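Local coordinates for protein RE68036p (Drosophila melanogaster, PDB 1SQH) that is of unknown function but may act as an N-acyltransferase of the acetyltransferase superfamily, moving an acyl group to an amine such as glycine, at residues 29-33 and 34-38; 258-261 and 262-266; 281-285 and 286-290. All coordinates share one frame; numbering follows the deposited sequence.

All three contacts are local and sit at helix ends: contact 1 caps the start of helix 34-51, contact 2 ends helix 248-263, and contact 3 ends helix 277-286 and leads into strand 289-299. The centres of contacts 1 and 2 are about 16 Å apart, and Leu-37 CD2 packs 4.2 Å from Ile-266 CG2. Contacts 1 and 3, centres about 19 Å apart, meet where Arg-32 NH1 comes 3.5 Å from Gln-289 NE2. Contacts 2 and 3 do not touch, their nearest atoms being about 7 Å apart, but Tyr-288 of contact 3 hydrogen-bonds to Ser-257, just before contact 2.

Contact 1: 29-33 and 34-38; sequences FGIRN and FHYLL
Asn-33 turns back over the first turn of helix 34-51 and caps it with its side-chain carbonyl oxygen. Its CB lies 4.1 Å from Tyr-36 CB. Because CG stands anti to the backbone N (chi1 177°), the amide folds over the start of the helix, with CG 3.8 Å from His-35 N. At the tip, OD1 takes two amide hydrogens. Tyr-36 N gives the firmer bond, 2.9 Å to OD1, in the carbonyl plane and on a lone pair; His-35 N, at a similar distance, gives a weak, bent one. The backbone O of Asn-33 accepts from Leu-37 N at 3.0 Å, starting the regular helical bonding, and lies at the edge of the Tyr-36 ring.

A type I turn from Gly-30 to Asn-33 brings Ile-31 alongside Tyr-36, where Ile-31 CD1 is 3.5 Å from Tyr-36 CZ; Lys-26 of helix 15-29 touches both side chains. Gly-30, with positive phi, suits the exit from that helix. Asparagine suits the N-cap because its short side chain offers a carbonyl oxygen to amides with no preceding helical turn to bond to, and the partial negative charge of OD1 probably suits the positive end of the helix dipole.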
loop_
_atom_site.group_PDB
_atom_site.type_symbol
_atom_site.label_atom_id
_atom_site.label_comp_id
_atom_site.label_asym_id
_atom_site.label_seq_id
_atom_site.Cartn_x
_atom_site.Cartn_y
_atom_site.Cartn_z
ATOM N N PHE A 29 -5.041 -3.163 17.980
ATOM C CA PHE A 29 -6.130 -2.736 17.108
ATOM C C PHE A 29 -6.903 -3.803 16.370
ATOM O O PHE A 29 -7.967 -3.513 15.820
ATOM C CB PHE A 29 -5.610 -1.745 16.073
ATOM C CG PHE A 29 -5.066 -0.481 16.666
ATOM C CD1 PHE A 29 -5.896 0.383 17.375
ATOM C CD2 PHE A 29 -3.725 -0.135 16.488
ATOM C CE1 PHE A 29 -5.399 1.584 17.894
ATOM C CE2 PHE A 29 -3.220 1.063 17.001
ATOM C CZ PHE A 29 -4.058 1.925 17.706
ATOM N N GLY A 30 -6.380 -5.023 16.326
ATOM C CA GLY A 30 -7.099 -6.060 15.613
ATOM C C GLY A 30 -6.659 -6.235 14.170
ATOM O O GLY A 30 -5.964 -5.395 13.593
ATOM N N ILE A 31 -7.097 -7.340 13.589
ATOM C CA ILE A 31 -6.782 -7.731 12.223
ATOM C C ILE A 31 -7.212 -6.785 11.076
ATOM O O ILE A 31 -6.783 -6.958 9.927
ATOM C CB ILE A 31 -7.377 -9.149 11.987
ATOM C CG1 ILE A 31 -6.344 -10.036 11.325
ATOM C CG2 ILE A 31 -8.677 -9.072 11.201
ATOM C CD1 ILE A 31 -5.232 -10.427 12.278
ATOM N N ARG A 32 -8.048 -5.793 11.369
ATOM C CA ARG A 32 -8.521 -4.878 10.317
ATOM C C ARG A 32 -7.730 -3.586 10.228
ATOM O O ARG A 32 -7.947 -2.778 9.326
ATOM C CB ARG A 32 -9.986 -4.502 10.534
ATOM C CG ARG A 32 -10.996 -5.591 10.296
ATOM C CD ARG A 32 -12.317 -5.131 10.869
ATOM N NE ARG A 32 -13.466 -5.840 10.336
ATOM C CZ ARG A 32 -14.457 -5.247 9.679
ATOM N NH1 ARG A 32 -14.432 -3.931 9.471
ATOM N NH2 ARG A 32 -15.481 -5.962 9.241
ATOM N N ASN A 33 -6.825 -3.395 11.170
ATOM C CA ASN A 33 -6.007 -2.189 11.229
ATOM C C ASN A 33 -4.977 -2.107 10.091
ATOM O O ASN A 33 -4.235 -3.054 9.836
ATOM C CB ASN A 33 -5.334 -2.137 12.595
ATOM C CG ASN A 33 -4.420 -0.966 12.734
ATOM O OD1 ASN A 33 -3.237 -1.044 12.385
ATOM N ND2 ASN A 33 -4.958 0.148 13.234
ATOM N N PHE A 34 -4.926 -0.962 9.415
ATOM C CA PHE A 34 -4.016 -0.784 8.291
ATOM C C PHE A 34 -2.521 -0.806 8.590
ATOM O O PHE A 34 -1.719 -1.158 7.716
ATOM C CB PHE A 34 -4.385 0.488 7.537
ATOM C CG PHE A 34 -5.566 0.321 6.628
ATOM C CD1 PHE A 34 -5.386 -0.028 5.289
ATOM C CD2 PHE A 34 -6.860 0.469 7.113
ATOM C CE1 PHE A 34 -6.483 -0.225 4.440
ATOM C CE2 PHE A 34 -7.963 0.277 6.279
ATOM C CZ PHE A 34 -7.776 -0.070 4.943
ATOM N N HIS A 35 -2.127 -0.425 9.798
ATOM C CA HIS A 35 -0.717 -0.465 10.127
ATOM C C HIS A 35 -0.355 -1.911 10.364
ATOM O O HIS A 35 0.746 -2.353 10.019
ATOM C CB HIS A 35 -0.420 0.416 11.339
ATOM C CG HIS A 35 -0.447 1.873 11.007
ATOM N ND1 HIS A 35 0.578 2.494 10.327
ATOM C CD2 HIS A 35 -1.439 2.788 11.118
ATOM C CE1 HIS A 35 0.216 3.730 10.028
ATOM N NE2 HIS A 35 -1.004 3.933 10.494
ATOM N N TYR A 36 -1.293 -2.665 10.926
ATOM C CA TYR A 36 -1.046 -4.081 11.124
ATOM C C TYR A 36 -0.896 -4.723 9.737
ATOM O O TYR A 36 -0.000 -5.543 9.512
ATOM C CB TYR A 36 -2.220 -4.742 11.855
ATOM C CG TYR A 36 -2.271 -6.237 11.628
ATOM C CD1 TYR A 36 -1.384 -7.090 12.283
ATOM C CD2 TYR A 36 -3.172 -6.793 10.714
ATOM C CE1 TYR A 36 -1.383 -8.458 12.042
ATOM C CE2 TYR A 36 -3.182 -8.165 10.461
ATOM C CZ TYR A 36 -2.284 -8.994 11.132
ATOM O OH TYR A 36 -2.301 -10.355 10.910
ATOM N N LEU A 37 -1.778 -4.343 8.811
ATOM C CA LEU A 37 -1.752 -4.905 7.462
ATOM C C LEU A 37 -0.435 -4.608 6.761
ATOM O O LEU A 37 0.138 -5.479 6.099
ATOM C CB LEU A 37 -2.941 -4.381 6.650
ATOM C CG LEU A 37 -4.245 -5.025 7.160
ATOM C CD1 LEU A 37 -5.481 -4.431 6.492
ATOM C CD2 LEU A 37 -4.157 -6.528 6.897
ATOM N N LEU A 38 0.043 -3.376 6.928
ATOM C CA LEU A 38 1.300 -2.942 6.350
ATOM C C LEU A 38 2.436 -3.800 6.919
ATOM O O LEU A 38 3.266 -4.319 6.167
ATOM C CB LEU A 38 1.508 -1.457 6.671
ATOM C CG LEU A 38 2.865 -0.745 6.584
ATOM C CD1 LEU A 38 3.759 -1.391 5.561
ATOM C CD2 LEU A 38 2.606 0.726 6.240
#

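Contact 2: 258-261 and 262-266; sequences REIA and RGEEI
Ile-260 and Ile-266 make the tight part of this helix end. Ile-266 CD1 presses on Ile-260 CG2 at 3.5 Å, closer than carbons usually come, and the two side chains cross at a slant. Glu-264 runs alongside Ile-260, its OE1 3.7 Å from Ile-260 CG2, while Lys-44 and Tyr-40 hold OE2. Isoleucine suits this buried side, where Ile-260 also rests on Leu-268; Ala-261 is small enough to lie against that same leucine.

The backbone winds down here: Ile-260 O accepts from Glu-264 N at 2.9 Å, nearly along the C=O axis, and also from Gly-263 N, which comes from above the carbonyl plane. In the acetyltransferase fold the helix that probably corresponds to 248-263 begins at the loop that, in relatives, binds the pyrophosphate of acyl-CoA; this contact lies at its other end.

On the looser side, toward solvent, Arg-258, bent at chi2 and chi3 (-99° and -52°), lays its guanidinium flat on that of Arg-262, centres 3.5 Å apart and planes at 23°. Like charges meet, yet Arg-258 NH1 hydrogen-bonds to Ala-165 O, Arg-262 NE hydrogen-bonds to Phe-163 O, and the Phe-163 ring makes a cation-pi contact with Arg-262. With an alanine in place of Arg-258, the Ala-165 carbonyl would probably lose this donor and the Arg-262 guanidinium the flat group stacked on it.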
loop_
_atom_site.group_PDB
_atom_site.type_symbol
_atom_site.label_atom_id
_atom_site.label_comp_id
_atom_site.label_asym_id
_atom_site.label_seq_id
_atom_site.Cartn_x
_atom_site.Cartn_y
_atom_site.Cartn_z
ATOM N N ARG A 258 -11.669 -12.861 -3.374
ATOM C CA ARG A 258 -11.813 -14.285 -3.094
ATOM C C ARG A 258 -10.460 -14.986 -3.125
ATOM O O ARG A 258 -10.103 -15.684 -2.182
ATOM C CB ARG A 258 -12.714 -14.947 -4.131
ATOM C CG ARG A 258 -14.185 -14.886 -3.823
ATOM C CD ARG A 258 -14.664 -16.192 -3.216
ATOM N NE ARG A 258 -14.299 -17.354 -4.026
ATOM C CZ ARG A 258 -15.066 -18.429 -4.165
ATOM N NH1 ARG A 258 -16.247 -18.485 -3.560
ATOM N NH2 ARG A 258 -14.637 -19.463 -4.871
ATOM N N GLU A 259 -9.709 -14.790 -4.207
ATOM C CA GLU A 259 -8.413 -15.449 -4.349
ATOM C C GLU A 259 -7.479 -15.157 -3.191
ATOM O O GLU A 259 -6.837 -16.067 -2.667
ATOM C CB GLU A 259 -7.721 -15.073 -5.673
ATOM C CG GLU A 259 -6.362 -15.777 -5.858
ATOM C CD GLU A 259 -5.708 -15.540 -7.223
ATOM O OE1 GLU A 259 -4.489 -15.783 -7.341
ATOM O OE2 GLU A 259 -6.397 -15.126 -8.181
ATOM N N ILE A 260 -7.399 -13.895 -2.779
ATOM C CA ILE A 260 -6.514 -13.552 -1.681
ATOM C C ILE A 260 -6.973 -14.205 -0.389
ATOM O O ILE A 260 -6.183 -14.805 0.320
ATOM C CB ILE A 260 -6.429 -12.016 -1.453
ATOM C CG1 ILE A 260 -5.726 -11.342 -2.639
ATOM C CG2 ILE A 260 -5.669 -11.729 -0.140
ATOM C CD1 ILE A 260 -5.613 -9.827 -2.512
ATOM N N ALA A 261 -8.256 -14.081 -0.086
ATOM C CA ALA A 261 -8.801 -14.642 1.149
ATOM C C ALA A 261 -8.662 -16.155 1.254
ATOM O O ALA A 261 -8.526 -16.697 2.348
ATOM C CB ALA A 261 -10.272 -14.244 1.300
ATOM N N ARG A 262 -8.678 -16.843 0.123
ATOM C CA ARG A 262 -8.569 -18.289 0.188
ATOM C C ARG A 262 -7.125 -18.766 0.155
ATOM O O ARG A 262 -6.847 -19.938 0.381
ATOM C CB ARG A 262 -9.377 -18.925 -0.939
ATOM C CG ARG A 262 -10.846 -18.585 -0.848
ATOM C CD ARG A 262 -11.686 -19.734 -1.332
ATOM N NE ARG A 262 -13.117 -19.493 -1.162
ATOM C CZ ARG A 262 -14.050 -20.404 -1.424
ATOM N NH1 ARG A 262 -13.696 -21.608 -1.866
ATOM N NH2 ARG A 262 -15.331 -20.116 -1.248
ATOM N N GLY A 263 -6.210 -17.845 -0.117
ATOM C CA GLY A 263 -4.807 -18.200 -0.162
ATOM C C GLY A 263 -4.109 -17.774 1.112
ATOM O O GLY A 263 -3.029 -18.263 1.429
ATOM N N GLU A 264 -4.712 -16.851 1.853
ATOM C CA GLU A 264 -4.098 -16.406 3.091
ATOM C C GLU A 264 -5.161 -15.806 3.987
ATOM O O GLU A 264 -6.220 -15.362 3.515
ATOM C CB GLU A 264 -2.975 -15.383 2.810
ATOM C CG GLU A 264 -3.451 -13.985 2.386
ATOM C CD GLU A 264 -2.333 -13.124 1.787
ATOM O OE1 GLU A 264 -2.252 -13.016 0.542
ATOM O OE2 GLU A 264 -1.534 -12.560 2.564
ATOM N N GLU A 265 -4.889 -15.797 5.285
ATOM C CA GLU A 265 -5.846 -15.251 6.218
ATOM C C GLU A 265 -5.594 -13.800 6.610
ATOM O O GLU A 265 -4.787 -13.518 7.482
ATOM C CB GLU A 265 -5.915 -16.096 7.488
ATOM C CG GLU A 265 -7.031 -15.632 8.427
ATOM C CD GLU A 265 -7.085 -16.403 9.736
ATOM O OE1 GLU A 265 -6.145 -16.263 10.551
ATOM O OE2 GLU A 265 -8.070 -17.148 9.950
ATOM N N ILE A 266 -6.274 -12.883 5.938
ATOM C CA ILE A 266 -6.188 -11.473 6.277
ATOM C C ILE A 266 -7.434 -10.758 5.810
ATOM O O ILE A 266 -8.195 -11.257 4.983
ATOM C CB ILE A 266 -4.968 -10.741 5.661
ATOM C CG1 ILE A 266 -4.630 -11.326 4.299
ATOM C CG2 ILE A 266 -3.811 -10.740 6.638
ATOM C CD1 ILE A 266 -5.626 -10.988 3.230
#

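Contact 3: 281-285 and 286-290; sequences ALLKR and IGYQK
Leu-283 and Tyr-288 close over a Schellman motif, the turn that ends helix 277-286 and sends the chain into strand 289-299. Its two defining bonds reach back into the last turn: Tyr-288 N to Leu-283 O at 2.9 Å, and inside it a weak one from Gly-287 N to Lys-284 O, also 2.9 Å. Gly-287 makes the reversal possible. Its phi is positive, and a CB on that backbone would be jammed against the carbonyl oxygen of Ile-286.

The side chains on the two sides of the glycine complete the motif with an apolar contact. Leu-283 is extended through CD1 (chi2 175°), which leaves CD2 as the branch that turns to the tyrosine. That methyl sits over one face of the Tyr-288 ring, 4.1 Å from its centroid and 24° off the normal, a CH-pi contact displaced toward the rim at CD2 and CE2. The ring itself stands with CG anti to its own carbonyl carbon, a rotation that sets it where one face meets Leu-283 CD2. The course of the backbone has already brought Tyr-288 CB to 3.1 Å from Leu-283 O. A flat, long side chain suits the place: it packs against Leu-268, Met-155 and Leu-234, while the OH at its far end hydrogen-bonds to Ser-257 OG of helix 248-263.

Ile-286 CG1 rests 3.5 Å from Leu-282 O, and the beta-branched side chain packs on Ala-253 and Ala-254. Lys-284 and Arg-285, whose chains run extended, suit the exposed side of the helix. On the Lys-284 side the returning chain is met by a straight CA-H...O contact, Lys-284 CA lying 3.5 Å from Tyr-288 O with 172° at the hydrogen.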
loop_
_atom_site.group_PDB
_atom_site.type_symbol
_atom_site.label_atom_id
_atom_site.label_comp_id
_atom_site.label_asym_id
_atom_site.label_seq_id
_atom_site.Cartn_x
_atom_site.Cartn_y
_atom_site.Cartn_z
ATOM N N ALA A 281 -18.095 2.643 -5.153
ATOM C CA ALA A 281 -19.380 2.010 -5.391
ATOM C C ALA A 281 -19.281 0.517 -5.684
ATOM O O ALA A 281 -20.039 -0.269 -5.110
ATOM C CB ALA A 281 -20.112 2.714 -6.521
ATOM N N LEU A 282 -18.365 0.115 -6.565
ATOM C CA LEU A 282 -18.246 -1.315 -6.880
ATOM C C LEU A 282 -17.648 -2.088 -5.711
ATOM O O LEU A 282 -17.937 -3.266 -5.524
ATOM C CB LEU A 282 -17.421 -1.540 -8.158
ATOM C CG LEU A 282 -15.910 -1.280 -8.255
ATOM C CD1 LEU A 282 -15.125 -2.505 -7.759
ATOM C CD2 LEU A 282 -15.551 -1.020 -9.718
ATOM N N LEU A 283 -16.824 -1.427 -4.907
ATOM C CA LEU A 283 -16.245 -2.125 -3.763
ATOM C C LEU A 283 -17.320 -2.306 -2.713
ATOM O O LEU A 283 -17.374 -3.315 -2.014
ATOM C CB LEU A 283 -15.077 -1.344 -3.172
ATOM C CG LEU A 283 -13.764 -1.436 -3.950
ATOM C CD1 LEU A 283 -12.744 -0.519 -3.308
ATOM C CD2 LEU A 283 -13.274 -2.878 -3.967
ATOM N N LYS A 284 -18.188 -1.311 -2.623
ATOM C CA LYS A 284 -19.267 -1.341 -1.663
ATOM C C LYS A 284 -20.243 -2.462 -2.005
ATOM O O LYS A 284 -20.720 -3.154 -1.115
ATOM C CB LYS A 284 -19.991 0.002 -1.671
ATOM C CG LYS A 284 -20.466 0.450 -0.322
ATOM C CD LYS A 284 -21.005 1.866 -0.431
ATOM C CE LYS A 284 -21.065 2.559 0.916
ATOM N NZ LYS A 284 -21.484 3.976 0.726
ATOM N N ARG A 285 -20.524 -2.634 -3.296
ATOM C CA ARG A 285 -21.455 -3.661 -3.767
ATOM C C ARG A 285 -20.952 -5.068 -3.422
ATOM O O ARG A 285 -21.737 -5.988 -3.185
ATOM C CB ARG A 285 -21.654 -3.535 -5.282
ATOM C CG ARG A 285 -22.768 -4.404 -5.846
ATOM C CD ARG A 285 -22.855 -4.283 -7.368
ATOM N NE ARG A 285 -24.057 -4.925 -7.898
ATOM C CZ ARG A 285 -24.191 -6.235 -8.111
ATOM N NH1 ARG A 285 -23.191 -7.061 -7.853
ATOM N NH2 ARG A 285 -25.340 -6.724 -8.567
ATOM N N ILE A 286 -19.638 -5.230 -3.396
ATOM C CA ILE A 286 -19.050 -6.515 -3.062
ATOM C C ILE A 286 -19.140 -6.738 -1.552
ATOM O O ILE A 286 -19.122 -7.881 -1.081
ATOM C CB ILE A 286 -17.573 -6.579 -3.523
ATOM C CG1 ILE A 286 -17.534 -6.712 -5.050
ATOM C CG2 ILE A 286 -16.854 -7.734 -2.835
ATOM C CD1 ILE A 286 -16.168 -6.550 -5.667
ATOM N N GLY A 287 -19.247 -5.639 -0.802
ATOM C CA GLY A 287 -19.354 -5.735 0.647
ATOM C C GLY A 287 -18.377 -4.880 1.438
ATOM O O GLY A 287 -18.480 -4.793 2.661
ATOM N N TYR A 288 -17.423 -4.262 0.750
ATOM C CA TYR A 288 -16.421 -3.415 1.406
ATOM C C TYR A 288 -17.078 -2.222 2.095
ATOM O O TYR A 288 -18.043 -1.659 1.578
ATOM C CB TYR A 288 -15.410 -2.878 0.379
ATOM C CG TYR A 288 -14.304 -3.835 -0.003
ATOM C CD1 TYR A 288 -13.058 -3.787 0.627
ATOM C CD2 TYR A 288 -14.508 -4.800 -0.993
ATOM C CE1 TYR A 288 -12.037 -4.681 0.273
ATOM C CE2 TYR A 288 -13.502 -5.696 -1.353
ATOM C CZ TYR A 288 -12.272 -5.635 -0.722
ATOM O OH TYR A 288 -11.282 -6.521 -1.100
ATOM N N GLN A 289 -16.550 -1.833 3.254
ATOM C CA GLN A 289 -17.094 -0.677 3.957
ATOM C C GLN A 289 -15.964 0.318 4.178
ATOM O O GLN A 289 -14.794 -0.062 4.264
ATOM C CB GLN A 289 -17.697 -1.074 5.305
ATOM C CG GLN A 289 -16.700 -1.725 6.228
ATOM C CD GLN A 289 -17.269 -1.996 7.612
ATOM O OE1 GLN A 289 -17.472 -1.074 8.406
ATOM N NE2 GLN A 289 -17.525 -3.271 7.907
ATOM N N LYS A 290 -16.327 1.593 4.250
ATOM C CA LYS A 290 -15.362 2.663 4.464
ATOM C C LYS A 290 -15.127 2.859 5.961
ATOM O O LYS A 290 -15.981 3.411 6.651
ATOM C CB LYS A 290 -15.906 3.959 3.851
ATOM C CG LYS A 290 -15.190 5.231 4.280
ATOM C CD LYS A 290 -15.941 6.449 3.747
ATOM C CE LYS A 290 -15.309 7.763 4.187
ATOM N NZ LYS A 290 -16.117 8.921 3.705
#